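Local structure of homoserine dehydrogenase (Staphylococcus aureus M1064, 4PG7) at residues K188-Q193 with T254-A259; S249-T254 with K439-E444; T112-K117 with K133-L138; D126-H131 with A222-V227; K291-A296 with D313-G318. The protein catalyses, as homoserine dehydrogenase, the NAD(P)-dependent interconversion of aspartate semialdehyde and homoserine in the aspartic acid pathway. One frame throughout, in Å; residues are numbered along the deposited sequence.

Interaction 1 of 5, residues K188-Q193 with T254-A259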
# COMPACT_ATOMS: atom_id res chain seq x y z
N LYS A 188 12.28 18.01 8.58
CA LYS A 188 13.47 18.66 9.10
C LYS A 188 13.12 19.82 10.04
O LYS A 188 13.67 19.92 11.14
CB LYS A 188 14.31 19.17 7.93
CG LYS A 188 15.64 19.80 8.33
CD LYS A 188 16.66 18.77 8.79
CE LYS A 188 17.18 17.92 7.64
NZ LYS A 188 18.38 17.15 8.07
N MET A 189 12.19 20.67 9.61
CA MET A 189 11.74 21.79 10.43
C MET A 189 11.23 21.26 11.74
O MET A 189 11.56 21.77 12.82
CB MET A 189 10.63 22.58 9.73
CG MET A 189 11.08 23.35 8.51
SD MET A 189 9.72 24.14 7.62
CE MET A 189 9.26 25.37 8.83
N THR A 190 10.42 20.22 11.65
CA THR A 190 9.77 19.66 12.81
C THR A 190 10.76 18.99 13.78
O THR A 190 10.76 19.30 14.97
CB THR A 190 8.69 18.65 12.40
OG1 THR A 190 7.75 19.28 11.51
CG2 THR A 190 8.00 18.05 13.63
N LYS A 191 11.58 18.08 13.27
CA LYS A 191 12.47 17.30 14.14
C LYS A 191 13.67 18.09 14.65
O LYS A 191 14.07 17.93 15.80
CB LYS A 191 13.00 16.07 13.41
CG LYS A 191 11.94 15.05 13.07
CD LYS A 191 12.59 13.84 12.42
CE LYS A 191 11.82 13.33 11.21
NZ LYS A 191 12.79 12.71 10.25
N GLU A 192 14.22 18.96 13.80
CA GLU A 192 15.43 19.70 14.16
C GLU A 192 15.17 21.17 14.54
O GLU A 192 16.09 21.88 14.93
CB GLU A 192 16.45 19.58 13.03
CG GLU A 192 17.01 18.16 12.99
CD GLU A 192 17.96 17.91 11.84
OE1 GLU A 192 18.81 18.78 11.56
OE2 GLU A 192 17.86 16.81 11.23
N GLN A 193 13.92 21.60 14.49
CA GLN A 193 13.53 22.94 14.92
C GLN A 193 14.26 24.02 14.16
O GLN A 193 14.84 24.92 14.73
CB GLN A 193 13.69 23.09 16.44
CG GLN A 193 12.76 22.18 17.23
CD GLN A 193 11.32 22.66 17.15
OE1 GLN A 193 11.02 23.77 17.57
NE2 GLN A 193 10.44 21.85 16.57
N THR A 254 6.80 28.23 14.10
CA THR A 254 5.71 28.53 14.99
C THR A 254 4.46 27.72 14.62
O THR A 254 3.77 27.21 15.51
CB THR A 254 5.43 30.03 15.01
OG1 THR A 254 6.63 30.72 15.37
CG2 THR A 254 4.35 30.37 15.98
N ASP A 255 4.14 27.61 13.34
CA ASP A 255 2.97 26.83 12.91
C ASP A 255 3.14 25.41 13.36
O ASP A 255 2.25 24.83 13.93
CB ASP A 255 2.77 26.85 11.40
CG ASP A 255 2.42 28.22 10.88
OD1 ASP A 255 1.48 28.83 11.41
OD2 ASP A 255 3.08 28.68 9.94
N ILE A 256 4.33 24.86 13.11
CA ILE A 256 4.65 23.51 13.47
C ILE A 256 4.54 23.25 14.97
O ILE A 256 3.97 22.25 15.40
CB ILE A 256 6.04 23.13 12.94
CG1 ILE A 256 5.93 22.89 11.45
CG2 ILE A 256 6.57 21.89 13.64
CD1 ILE A 256 7.24 22.79 10.74
N ASN A 257 5.10 24.15 15.78
CA ASN A 257 5.09 23.97 17.24
C ASN A 257 3.72 24.19 17.89
O ASN A 257 3.34 23.49 18.84
CB ASN A 257 6.18 24.83 17.89
CG ASN A 257 7.58 24.33 17.54
OD1 ASN A 257 7.75 23.19 17.16
ND2 ASN A 257 8.57 25.19 17.64
N VAL A 258 2.95 25.13 17.35
CA VAL A 258 1.59 25.33 17.81
C VAL A 258 0.72 24.11 17.40
O VAL A 258 -0.02 23.55 18.21
CB VAL A 258 1.01 26.63 17.24
CG1 VAL A 258 -0.47 26.75 17.57
CG2 VAL A 258 1.75 27.83 17.79
N ALA A 259 0.87 23.65 16.17
CA ALA A 259 0.18 22.43 15.73
C ALA A 259 0.54 21.28 16.66
O ALA A 259 -0.33 20.49 17.09
CB ALA A 259 0.57 22.07 14.31

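Interaction 2 of 5, residues S249-T254 with K439-E444. With LYS (lysine), chain K.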
# COMPACT_ATOMS: atom_id res chain seq x y z
N SER A 249 6.20 27.21 1.49
CA SER A 249 7.19 28.25 1.79
C SER A 249 6.74 29.22 2.88
O SER A 249 7.57 29.87 3.53
CB SER A 249 7.60 29.01 0.52
OG SER A 249 6.56 29.87 0.08
N GLY A 250 5.43 29.28 3.12
CA GLY A 250 4.87 30.09 4.21
C GLY A 250 4.67 29.37 5.55
O GLY A 250 4.28 29.99 6.53
N VAL A 251 4.96 28.06 5.61
CA VAL A 251 4.87 27.33 6.87
C VAL A 251 6.06 27.72 7.76
O VAL A 251 7.20 27.67 7.33
CB VAL A 251 4.87 25.79 6.64
CG1 VAL A 251 4.85 25.03 7.96
CG2 VAL A 251 3.67 25.38 5.80
N THR A 252 5.79 28.07 9.02
CA THR A 252 6.85 28.46 9.93
C THR A 252 6.99 27.47 11.06
O THR A 252 6.08 26.69 11.34
CB THR A 252 6.56 29.84 10.59
OG1 THR A 252 5.38 29.75 11.39
CG2 THR A 252 6.40 30.96 9.54
N LEU A 253 8.10 27.57 11.77
CA LEU A 253 8.34 26.75 12.93
C LEU A 253 7.29 26.99 14.00
O LEU A 253 6.87 26.06 14.69
CB LEU A 253 9.77 27.01 13.43
CG LEU A 253 10.31 26.08 14.49
CD1 LEU A 253 10.25 24.64 14.04
CD2 LEU A 253 11.74 26.52 14.84
N THR A 254 6.80 28.23 14.10
CA THR A 254 5.71 28.53 14.99
C THR A 254 4.46 27.72 14.62
O THR A 254 3.77 27.21 15.51
CB THR A 254 5.43 30.03 15.01
OG1 THR A 254 6.63 30.72 15.37
CG2 THR A 254 4.35 30.37 15.98
N LYS A 439 -3.68 33.27 8.36
CA LYS A 439 -3.94 32.21 7.44
C LYS A 439 -4.80 31.12 8.05
O LYS A 439 -5.00 31.08 9.27
CB LYS A 439 -2.63 31.61 6.99
CG LYS A 439 -1.84 30.99 8.12
CD LYS A 439 -0.39 30.89 7.70
CE LYS A 439 0.49 30.37 8.82
NZ LYS A 439 1.92 30.43 8.38
N VAL A 440 -5.25 30.24 7.18
CA VAL A 440 -6.11 29.13 7.55
C VAL A 440 -5.55 27.92 6.85
O VAL A 440 -5.33 27.94 5.64
CB VAL A 440 -7.58 29.37 7.12
CG1 VAL A 440 -8.45 28.17 7.44
CG2 VAL A 440 -8.15 30.60 7.81
N TYR A 441 -5.32 26.86 7.62
CA TYR A 441 -4.96 25.56 7.05
C TYR A 441 -6.09 24.57 7.36
O TYR A 441 -6.68 24.63 8.44
CB TYR A 441 -3.69 25.03 7.68
CG TYR A 441 -2.42 25.81 7.45
CD1 TYR A 441 -2.26 26.67 6.38
CD2 TYR A 441 -1.34 25.62 8.30
CE1 TYR A 441 -1.07 27.35 6.19
CE2 TYR A 441 -0.14 26.30 8.10
CZ TYR A 441 -0.01 27.14 7.04
OH TYR A 441 1.20 27.80 6.85
N PRO A 442 -6.38 23.65 6.43
CA PRO A 442 -7.30 22.56 6.78
C PRO A 442 -6.71 21.65 7.83
O PRO A 442 -5.48 21.61 7.99
CB PRO A 442 -7.50 21.79 5.46
CG PRO A 442 -6.40 22.22 4.58
CD PRO A 442 -5.89 23.55 5.05
N VAL A 443 -7.58 20.95 8.54
CA VAL A 443 -7.20 20.00 9.57
C VAL A 443 -7.85 18.69 9.22
O VAL A 443 -9.06 18.64 8.98
CB VAL A 443 -7.65 20.47 10.97
CG1 VAL A 443 -7.30 19.43 12.01
CG2 VAL A 443 -7.03 21.82 11.31
N GLU A 444 -7.03 17.63 9.17
CA GLU A 444 -7.51 16.29 8.84
C GLU A 444 -7.19 15.29 9.93
O GLU A 444 -6.35 15.52 10.82
CB GLU A 444 -6.88 15.80 7.54
CG GLU A 444 -7.39 16.48 6.29
CD GLU A 444 -8.80 16.05 5.88
OE1 GLU A 444 -9.41 15.22 6.56
OE2 GLU A 444 -9.28 16.58 4.86
N LYS K . 4.95 33.92 7.82
CA LYS K . 3.96 34.07 6.70
C LYS K . 2.74 34.90 7.10
O LYS K . 1.64 34.72 6.55
CB LYS K . 3.50 32.69 6.22
CG LYS K . 2.79 32.72 4.88
CD LYS K . 1.45 31.99 4.92
CE LYS K . 0.73 32.18 3.60
NZ LYS K . -0.59 31.51 3.55
OXT LYS K . 2.85 35.78 7.97

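Interaction 3 of 5, residues T112-K117 with K133-L138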
# COMPACT_ATOMS: atom_id res chain seq x y z
N THR A 112 -0.18 10.00 -33.36
CA THR A 112 0.17 9.46 -34.67
C THR A 112 0.52 7.97 -34.57
O THR A 112 0.05 7.16 -35.38
CB THR A 112 1.31 10.26 -35.30
OG1 THR A 112 0.91 11.62 -35.43
CG2 THR A 112 1.68 9.70 -36.67
N ALA A 113 1.35 7.61 -33.59
CA ALA A 113 1.76 6.22 -33.40
C ALA A 113 0.54 5.30 -33.25
O ALA A 113 0.46 4.25 -33.90
CB ALA A 113 2.67 6.09 -32.19
N LEU A 114 -0.40 5.73 -32.41
CA LEU A 114 -1.61 4.95 -32.15
C LEU A 114 -2.48 4.84 -33.40
O LEU A 114 -3.02 3.76 -33.69
CB LEU A 114 -2.40 5.56 -30.99
CG LEU A 114 -1.71 5.54 -29.62
CD1 LEU A 114 -2.40 6.49 -28.65
CD2 LEU A 114 -1.65 4.14 -29.04
N LYS A 115 -2.61 5.94 -34.14
CA LYS A 115 -3.34 5.94 -35.40
C LYS A 115 -2.68 5.02 -36.42
O LYS A 115 -3.36 4.43 -37.27
CB LYS A 115 -3.46 7.36 -35.97
CG LYS A 115 -4.50 8.21 -35.24
CD LYS A 115 -4.44 9.67 -35.65
CE LYS A 115 -5.58 10.44 -35.03
NZ LYS A 115 -5.67 11.85 -35.47
N ASN A 116 -1.36 4.88 -36.33
CA ASN A 116 -0.61 3.94 -37.17
C ASN A 116 -0.55 2.51 -36.60
O ASN A 116 0.24 1.69 -37.07
CB ASN A 116 0.79 4.48 -37.42
CG ASN A 116 0.78 5.77 -38.22
OD1 ASN A 116 -0.27 6.22 -38.67
ND2 ASN A 116 1.93 6.38 -38.38
N LYS A 117 -1.39 2.22 -35.62
CA LYS A 117 -1.53 0.88 -35.07
C LYS A 117 -0.26 0.41 -34.38
O LYS A 117 0.07 -0.77 -34.44
CB LYS A 117 -1.96 -0.12 -36.16
CG LYS A 117 -3.13 0.33 -37.03
CD LYS A 117 -4.38 0.57 -36.20
CE LYS A 117 -5.65 0.68 -37.03
NZ LYS A 117 -5.95 2.06 -37.49
N LYS A 133 -6.39 10.42 -21.01
CA LYS A 133 -7.73 10.09 -21.44
C LYS A 133 -7.79 9.97 -22.95
O LYS A 133 -8.22 8.94 -23.48
CB LYS A 133 -8.71 11.16 -20.95
CG LYS A 133 -10.10 11.08 -21.54
CD LYS A 133 -10.76 9.74 -21.29
CE LYS A 133 -12.27 9.82 -21.52
NZ LYS A 133 -12.86 8.47 -21.73
N LEU A 134 -7.36 11.02 -23.64
CA LEU A 134 -7.41 11.06 -25.09
C LEU A 134 -6.52 9.97 -25.70
O LEU A 134 -6.88 9.40 -26.73
CB LEU A 134 -7.08 12.47 -25.63
CG LEU A 134 -5.63 12.94 -25.81
CD1 LEU A 134 -5.00 12.49 -27.14
CD2 LEU A 134 -5.60 14.45 -25.73
N LEU A 135 -5.38 9.67 -25.09
CA LEU A 135 -4.51 8.61 -25.59
C LEU A 135 -5.11 7.22 -25.35
O LEU A 135 -5.05 6.35 -26.24
CB LEU A 135 -3.08 8.71 -25.01
CG LEU A 135 -2.29 9.94 -25.49
CD1 LEU A 135 -1.04 10.16 -24.66
CD2 LEU A 135 -1.93 9.81 -26.96
N GLU A 136 -5.67 6.99 -24.16
CA GLU A 136 -6.33 5.71 -23.87
C GLU A 136 -7.48 5.41 -24.86
O GLU A 136 -7.62 4.27 -25.31
CB GLU A 136 -6.84 5.68 -22.43
CG GLU A 136 -5.74 5.42 -21.41
CD GLU A 136 -6.29 5.07 -20.04
OE1 GLU A 136 -6.89 5.97 -19.39
OE2 GLU A 136 -6.10 3.90 -19.62
N ASP A 137 -8.28 6.43 -25.19
CA ASP A 137 -9.42 6.26 -26.11
C ASP A 137 -8.93 5.97 -27.52
O ASP A 137 -9.48 5.12 -28.23
CB ASP A 137 -10.27 7.54 -26.18
CG ASP A 137 -11.04 7.84 -24.90
OD1 ASP A 137 -11.13 6.97 -24.01
OD2 ASP A 137 -11.55 8.97 -24.80
N LEU A 138 -7.89 6.70 -27.92
CA LEU A 138 -7.32 6.57 -29.25
C LEU A 138 -6.69 5.18 -29.41
O LEU A 138 -6.82 4.55 -30.46
CB LEU A 138 -6.31 7.68 -29.49
CG LEU A 138 -5.90 8.03 -30.91
CD1 LEU A 138 -7.10 8.33 -31.82
CD2 LEU A 138 -4.95 9.22 -30.88

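Interaction 4 of 5, residues D126-H131 with A222-V227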
# COMPACT_ATOMS: atom_id res chain seq x y z
N ASP A 126 5.19 14.54 -17.72
CA ASP A 126 4.42 15.75 -17.92
C ASP A 126 2.98 15.49 -18.32
O ASP A 126 2.19 16.43 -18.37
CB ASP A 126 5.10 16.63 -18.96
CG ASP A 126 6.55 16.91 -18.62
OD1 ASP A 126 6.82 17.31 -17.48
OD2 ASP A 126 7.43 16.71 -19.50
N LEU A 127 2.63 14.24 -18.64
CA LEU A 127 1.25 13.89 -19.02
C LEU A 127 0.29 14.10 -17.85
O LEU A 127 0.58 13.72 -16.72
CB LEU A 127 1.14 12.43 -19.45
CG LEU A 127 1.39 11.96 -20.90
CD1 LEU A 127 1.80 13.06 -21.88
CD2 LEU A 127 2.21 10.70 -20.93
N LEU A 128 -0.86 14.69 -18.15
CA LEU A 128 -1.90 14.93 -17.17
C LEU A 128 -3.12 14.12 -17.60
O LEU A 128 -3.05 13.37 -18.59
CB LEU A 128 -2.18 16.43 -17.07
CG LEU A 128 -1.03 17.21 -16.44
CD1 LEU A 128 -1.15 18.72 -16.65
CD2 LEU A 128 -0.90 16.92 -14.96
N ALA A 129 -4.22 14.26 -16.87
CA ALA A 129 -5.38 13.42 -17.07
C ALA A 129 -5.98 13.61 -18.47
O ALA A 129 -6.37 12.64 -19.10
CB ALA A 129 -6.43 13.68 -16.01
N VAL A 130 -6.06 14.86 -18.91
CA VAL A 130 -6.59 15.19 -20.24
C VAL A 130 -5.86 14.37 -21.30
O VAL A 130 -6.48 13.76 -22.19
CB VAL A 130 -6.45 16.70 -20.55
CG1 VAL A 130 -6.77 17.00 -22.02
CG2 VAL A 130 -7.39 17.52 -19.67
N HIS A 131 -4.54 14.31 -21.16
CA HIS A 131 -3.70 13.62 -22.11
C HIS A 131 -3.88 12.11 -22.06
O HIS A 131 -4.00 11.46 -23.10
CB HIS A 131 -2.24 14.05 -21.87
CG HIS A 131 -2.06 15.53 -21.91
ND1 HIS A 131 -1.68 16.27 -20.81
CD2 HIS A 131 -2.30 16.43 -22.89
CE1 HIS A 131 -1.65 17.56 -21.12
NE2 HIS A 131 -2.03 17.68 -22.38
N ALA A 222 3.08 18.10 -6.64
CA ALA A 222 2.02 17.44 -5.91
C ALA A 222 0.66 17.64 -6.59
O ALA A 222 -0.14 16.71 -6.65
CB ALA A 222 1.98 17.95 -4.48
N ALA A 223 0.40 18.84 -7.12
CA ALA A 223 -0.86 19.10 -7.82
C ALA A 223 -1.00 18.26 -9.09
O ALA A 223 -2.08 17.72 -9.38
CB ALA A 223 -1.01 20.58 -8.14
N ARG A 224 0.09 18.09 -9.83
CA ARG A 224 0.06 17.18 -10.98
C ARG A 224 -0.30 15.76 -10.55
O ARG A 224 -1.11 15.10 -11.19
CB ARG A 224 1.39 17.21 -11.73
CG ARG A 224 1.65 18.55 -12.43
CD ARG A 224 2.84 18.50 -13.38
NE ARG A 224 4.03 18.03 -12.68
CZ ARG A 224 5.03 18.80 -12.26
NH1 ARG A 224 5.03 20.11 -12.47
NH2 ARG A 224 6.06 18.24 -11.63
N LYS A 225 0.27 15.28 -9.46
CA LYS A 225 -0.04 13.94 -8.97
C LYS A 225 -1.46 13.81 -8.47
O LYS A 225 -2.05 12.73 -8.56
CB LYS A 225 0.97 13.50 -7.91
CG LYS A 225 2.33 13.18 -8.52
CD LYS A 225 3.41 13.04 -7.47
CE LYS A 225 4.79 12.80 -8.10
NZ LYS A 225 5.83 13.22 -7.13
N VAL A 226 -2.03 14.89 -7.94
CA VAL A 226 -3.44 14.92 -7.58
C VAL A 226 -4.34 14.81 -8.81
O VAL A 226 -5.36 14.11 -8.76
CB VAL A 226 -3.79 16.20 -6.80
CG1 VAL A 226 -5.29 16.38 -6.71
CG2 VAL A 226 -3.18 16.12 -5.42
N VAL A 227 -4.00 15.49 -9.89
CA VAL A 227 -4.74 15.32 -11.16
C VAL A 227 -4.70 13.85 -11.59
O VAL A 227 -5.73 13.26 -11.91
CB VAL A 227 -4.17 16.18 -12.29
CG1 VAL A 227 -4.87 15.85 -13.61
CG2 VAL A 227 -4.31 17.66 -11.98

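Interaction 5 of 5, residues K291-A296 with D313-G318. With ACT (acetate ion), chain E.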
# COMPACT_ATOMS: atom_id res chain seq x y z
N LYS A 291 -2.18 10.76 15.49
CA LYS A 291 -2.52 9.34 15.48
C LYS A 291 -2.88 8.80 14.09
O LYS A 291 -2.96 7.61 13.92
CB LYS A 291 -3.69 9.08 16.43
CG LYS A 291 -3.37 9.40 17.89
CD LYS A 291 -4.63 9.42 18.75
CE LYS A 291 -5.36 10.74 18.55
NZ LYS A 291 -6.83 10.62 18.53
N HIS A 292 -3.11 9.69 13.12
CA HIS A 292 -3.44 9.27 11.75
C HIS A 292 -2.22 8.62 11.10
O HIS A 292 -1.08 9.10 11.27
CB HIS A 292 -3.88 10.49 10.94
CG HIS A 292 -4.66 10.16 9.71
ND1 HIS A 292 -4.06 9.78 8.52
CD2 HIS A 292 -5.99 10.13 9.47
CE1 HIS A 292 -4.98 9.56 7.61
NE2 HIS A 292 -6.17 9.74 8.16
N GLN A 293 -2.44 7.58 10.31
CA GLN A 293 -1.36 6.90 9.61
C GLN A 293 -0.49 7.86 8.81
O GLN A 293 0.72 7.68 8.75
CB GLN A 293 -1.92 5.77 8.73
CG GLN A 293 -1.10 4.49 8.60
CD GLN A 293 -0.45 3.93 9.86
OE1 GLN A 293 -1.09 3.69 10.88
NE2 GLN A 293 0.86 3.66 9.75
N LEU A 294 -1.07 8.89 8.20
CA LEU A 294 -0.29 9.87 7.43
C LEU A 294 0.65 10.70 8.26
O LEU A 294 1.66 11.17 7.74
CB LEU A 294 -1.18 10.81 6.63
CG LEU A 294 -1.73 10.31 5.31
CD1 LEU A 294 -2.63 11.37 4.71
CD2 LEU A 294 -0.64 9.93 4.33
N ALA A 295 0.31 10.91 9.54
CA ALA A 295 1.12 11.75 10.37
C ALA A 295 2.54 11.19 10.50
O ALA A 295 3.47 11.94 10.74
CB ALA A 295 0.50 11.93 11.74
N ALA A 296 2.69 9.87 10.38
CA ALA A 296 3.97 9.21 10.65
C ALA A 296 4.88 9.13 9.41
O ALA A 296 6.02 8.72 9.53
CB ALA A 296 3.73 7.80 11.17
N ASP A 313 -10.33 2.08 5.54
CA ASP A 313 -9.32 2.89 4.87
C ASP A 313 -8.14 2.02 4.44
O ASP A 313 -7.88 0.97 5.02
CB ASP A 313 -8.82 4.00 5.78
CG ASP A 313 -9.93 4.88 6.29
OD1 ASP A 313 -11.08 4.75 5.79
OD2 ASP A 313 -9.66 5.68 7.20
N THR A 314 -7.42 2.46 3.43
CA THR A 314 -6.19 1.79 3.05
C THR A 314 -5.11 2.85 2.86
O THR A 314 -5.41 4.04 2.67
CB THR A 314 -6.33 0.96 1.75
OG1 THR A 314 -6.73 1.81 0.70
CG2 THR A 314 -7.36 -0.15 1.89
N MET A 315 -3.85 2.41 2.91
CA MET A 315 -2.72 3.31 2.63
C MET A 315 -1.57 2.55 2.01
O MET A 315 -1.30 1.40 2.36
CB MET A 315 -2.26 4.06 3.89
CG MET A 315 -1.34 5.27 3.62
SD MET A 315 -0.60 6.00 5.13
CE MET A 315 0.60 4.69 5.42
N PHE A 316 -0.91 3.22 1.09
CA PHE A 316 0.28 2.72 0.42
C PHE A 316 1.40 3.68 0.75
O PHE A 316 1.20 4.90 0.67
CB PHE A 316 -0.00 2.65 -1.08
CG PHE A 316 -1.27 1.91 -1.41
CD1 PHE A 316 -1.24 0.56 -1.76
CD2 PHE A 316 -2.52 2.54 -1.29
CE1 PHE A 316 -2.41 -0.14 -2.03
CE2 PHE A 316 -3.69 1.84 -1.53
CZ PHE A 316 -3.64 0.51 -1.92
N TYR A 317 2.55 3.15 1.14
CA TYR A 317 3.67 3.96 1.61
C TYR A 317 4.93 3.53 0.89
O TYR A 317 5.18 2.34 0.75
CB TYR A 317 3.81 3.75 3.11
CG TYR A 317 5.11 4.19 3.79
CD1 TYR A 317 5.21 5.43 4.39
CD2 TYR A 317 6.20 3.31 3.92
CE1 TYR A 317 6.36 5.82 5.06
CE2 TYR A 317 7.37 3.69 4.59
CZ TYR A 317 7.44 4.96 5.16
OH TYR A 317 8.55 5.36 5.83
N GLY A 318 5.72 4.50 0.44
CA GLY A 318 7.02 4.22 -0.19
C GLY A 318 7.65 5.47 -0.76
O GLY A 318 7.00 6.53 -0.77
C ACT E . 12.52 4.47 7.23
O ACT E . 11.32 4.12 7.03
OXT ACT E . 13.44 3.67 7.53
CH3 ACT E . 12.90 5.91 7.13

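Interaction 1 of 5, residues K188-Q193 with T254-A259
Q193 and N257 face each other with their side-chain amides and form a reciprocal pair of hydrogen bonds. N257 ND2 donates to Q193 OE1 at 2.8 Å, and Q193 NE2 donates back to N257 OD1 at 3.1 Å. The two amide planes lie 21° apart, so the ring of bonds is nearly flat. Each donor meets a lone pair in the partner's carbonyl plane. This pair joins two packed helices of the homoserine dehydrogenase family region, 180-192 and 253-262. Q193 follows directly after the first helix and has positive phi. Its NE2 also donates to T190 O at 3.0 Å. With two acceptors, one in its own segment, the amide is fixed in rotation. The chain is bent at chi2 (-72°), which folds the amide back over the helix end.

Beyond the amides the contact is apolar. I256 points at helix 180-192 and fits between M189 and T190. The M189 and I256 side chains cross at about a right angle. T190 OG1, hydrogen-bonded to L186 O, packs 3.6 Å from I256 CG2. The end of the isoleucine reaches M189: I256 CD1 lies 3.5 Å from M189 CB.

Interaction 2 of 5, residues S249-T254 with K439-E444
K439 NZ has several polar neighbours. It donates to Y441 OH at 3.1 Å, two residues along the same strand, and it forms a salt bridge with D255 OD2. G250 O also lies 3.0 Å from K439 NZ. The K439 side chain leaves CA with CG between the backbone N and the carbonyl carbon (chi1 62°). Beyond CG it runs extended and carries the ammonium group across to segment 249-254. The D255 carboxylate would probably help to keep that group charged.

Y441 reaches the same place with its hydroxyl end. V251 CG2 packs against it, 3.6 Å from Y441 OH, and lies oblique to the ring. The rest of segment 249-254 leads into helix 253-262. T252 is its N-cap, and its side chain caps D255 N. D255 OD2 accepts a bond from T252 N, which completes a capping box. D255 thus serves both the helix start and K439.

Bound lysine lies beside this network. Its CD is 3.5 Å from K439 CD, and its N is 3.7 Å from T252 CG2. R246, G250, T252, D438 and K439 line this amino-acid pocket between the homoserine dehydrogenase region and the C-terminal domain, which is probably the ACT domain.

Interaction 3 of 5, residues T112-K117 with K133-L138
L114 meets L135 and L138 without any aromatic ring. The flat group that is touched is the peptide carbonyl of L135, whose O lies 3.6 Å from L114 CD1. The setting is the NAD-binding domain, of Rossmann type, where helices 106-115 and 129-141 pack side by side. Strand 119-122 of the parallel sheet runs between them in sequence, and L114 also touches V120 on it.

L114 is the main contact residue of helix 106-115. Its CG stands beside the backbone N (chi1 -64°), and CD1 is the branch that enters the second helix. There CD1 rests 3.8 Å from L135 CD2. The two leucine side chains cross at about a right angle. CD1 also approaches L138 CB at 4.2 Å. One methyl group therefore touches two residues one turn apart, L135 and L138. R111 and L110, one turn back on helix 106-115, continue the packing against L135.

Toward the surface the partners change. K115 runs extended beyond CG and lays its aliphatic part beside L138.

Each helix also has its own polar arrangement. On helix 129-141, K133 NZ forms a salt bridge with D137 OD1 at 3.2 Å. D137 OD1 accepts it on its syn lone pair. Helix 106-115 ends in a Schellman motif. K117 is its C-prime residue with positive phi. K118 N bonds A113 O, and K117 N bonds L114 O at 3.0 Å. At the outer edge of the packing, the contact closes with K115 CE 4.1 Å from L138 CD1.

Interaction 4 of 5, residues D126-H131 with A222-V227
V227 and L128 owe their contacts to their torsions. V227 places CG1 anti to its backbone N (chi1 174°), which aims this methyl at A129. L128 sets CG beside its own backbone N (chi1 -69°), and its CD2 then reaches R224 and V227. The contact joins the Rossmann-type NAD-binding domain to the next region of the enzyme. The start of helix 129-141 lies against helix 220-234, and the meeting point is near the centre of the chain.

The packing is apolar. A129 points toward the second helix, and its CB sits 3.6 Å from V227 CG1. The same valine methyl is 3.7 Å from A129 N, at the first turn of helix 129-141. L128 CD2 lies 3.9 Å from R224 CG and 4.3 Å from V227 CB. It therefore bridges two residues one turn apart.

R224 offers only its aliphatic part to L128. Its chain bends at chi3, and the guanidinium goes to a salt bridge from NH2 to D215. D126 OD1 is 5.6 Å from R224 NE. These opposite charges are not in contact, though they may still attract weakly.

The helix start itself is held by a side chain. L128 is the N-cap residue, and H131 turns its ring back to it. H131 also touches V107 of helix 106-115. L128 N donates to H131 ND1 at 3.2 Å, with an N-H...N angle of 159° and the donor in the plane of the imidazole.

Interaction 5 of 5, residues K291-A296 with D313-G318
Van der Waals packing brings Q293 and L294 against M315, Q293 through its CB and CG. M315 points at the turn 293-295 with CG anti to its backbone N. A bend at chi3 (74°) then brings the methyl against Q293 CG. M315 CE lies 3.6 Å from Q293 CG, and M315 SD is 3.8 Å from the same carbon. These two side chains cross at about a right angle. L294 adds its CD2 at 4.0 Å from M315 SD. The thioether is thus met by both residues, and all three side chains are buried.

The hydrogen bonds of the turn are local. L294 N donates to H292 ND1 at 3.1 Å with an angle of 165°, at the edge of the imidazole and near its plane. A295 N bonds H292 O at 2.9 Å. Together they tie the turn to one histidine.

The amide of Q293 looks elsewhere. Its NE2 donates to the backbone O of Q293 of the second subunit. D313 OD2 is bonded to Y305 OH. An acetate ion, probably from the crystallisation liquor, lies near the ring plane of Y317 at its hydroxyl edge.

M315 lies on strand 314-318, which pairs antiparallel with strand 302-308. L294 also packs on A303 of that strand and on M175 of strand 171-177. Residues T314 to Y317 further pair antiparallel with a strand of the second subunit, so the sheet runs on across the dimer interface, where M315 meets M315 of that subunit.

Interactions 1 and 2 touch and share T254. Both use helix 253-262, one along its flank and one at its start, and D255 joins them through K439. Interaction 1 is partly buried and mixes an amide pair with packing. Interaction 2 is buried and mixed, with polar atoms round K439 and V251 packed on Y441, beside the bound lysine. Interactions 3 and 4 both use helix 129-141 and are apolar across their segments. Interaction 3 stays within the NAD-binding domain, while interaction 4, with its centre about 7 Å from that of the chain, joins two regions. Interaction 5 is buried and apolar, reaches the same sheet as interaction 2, and alone involves the second subunit.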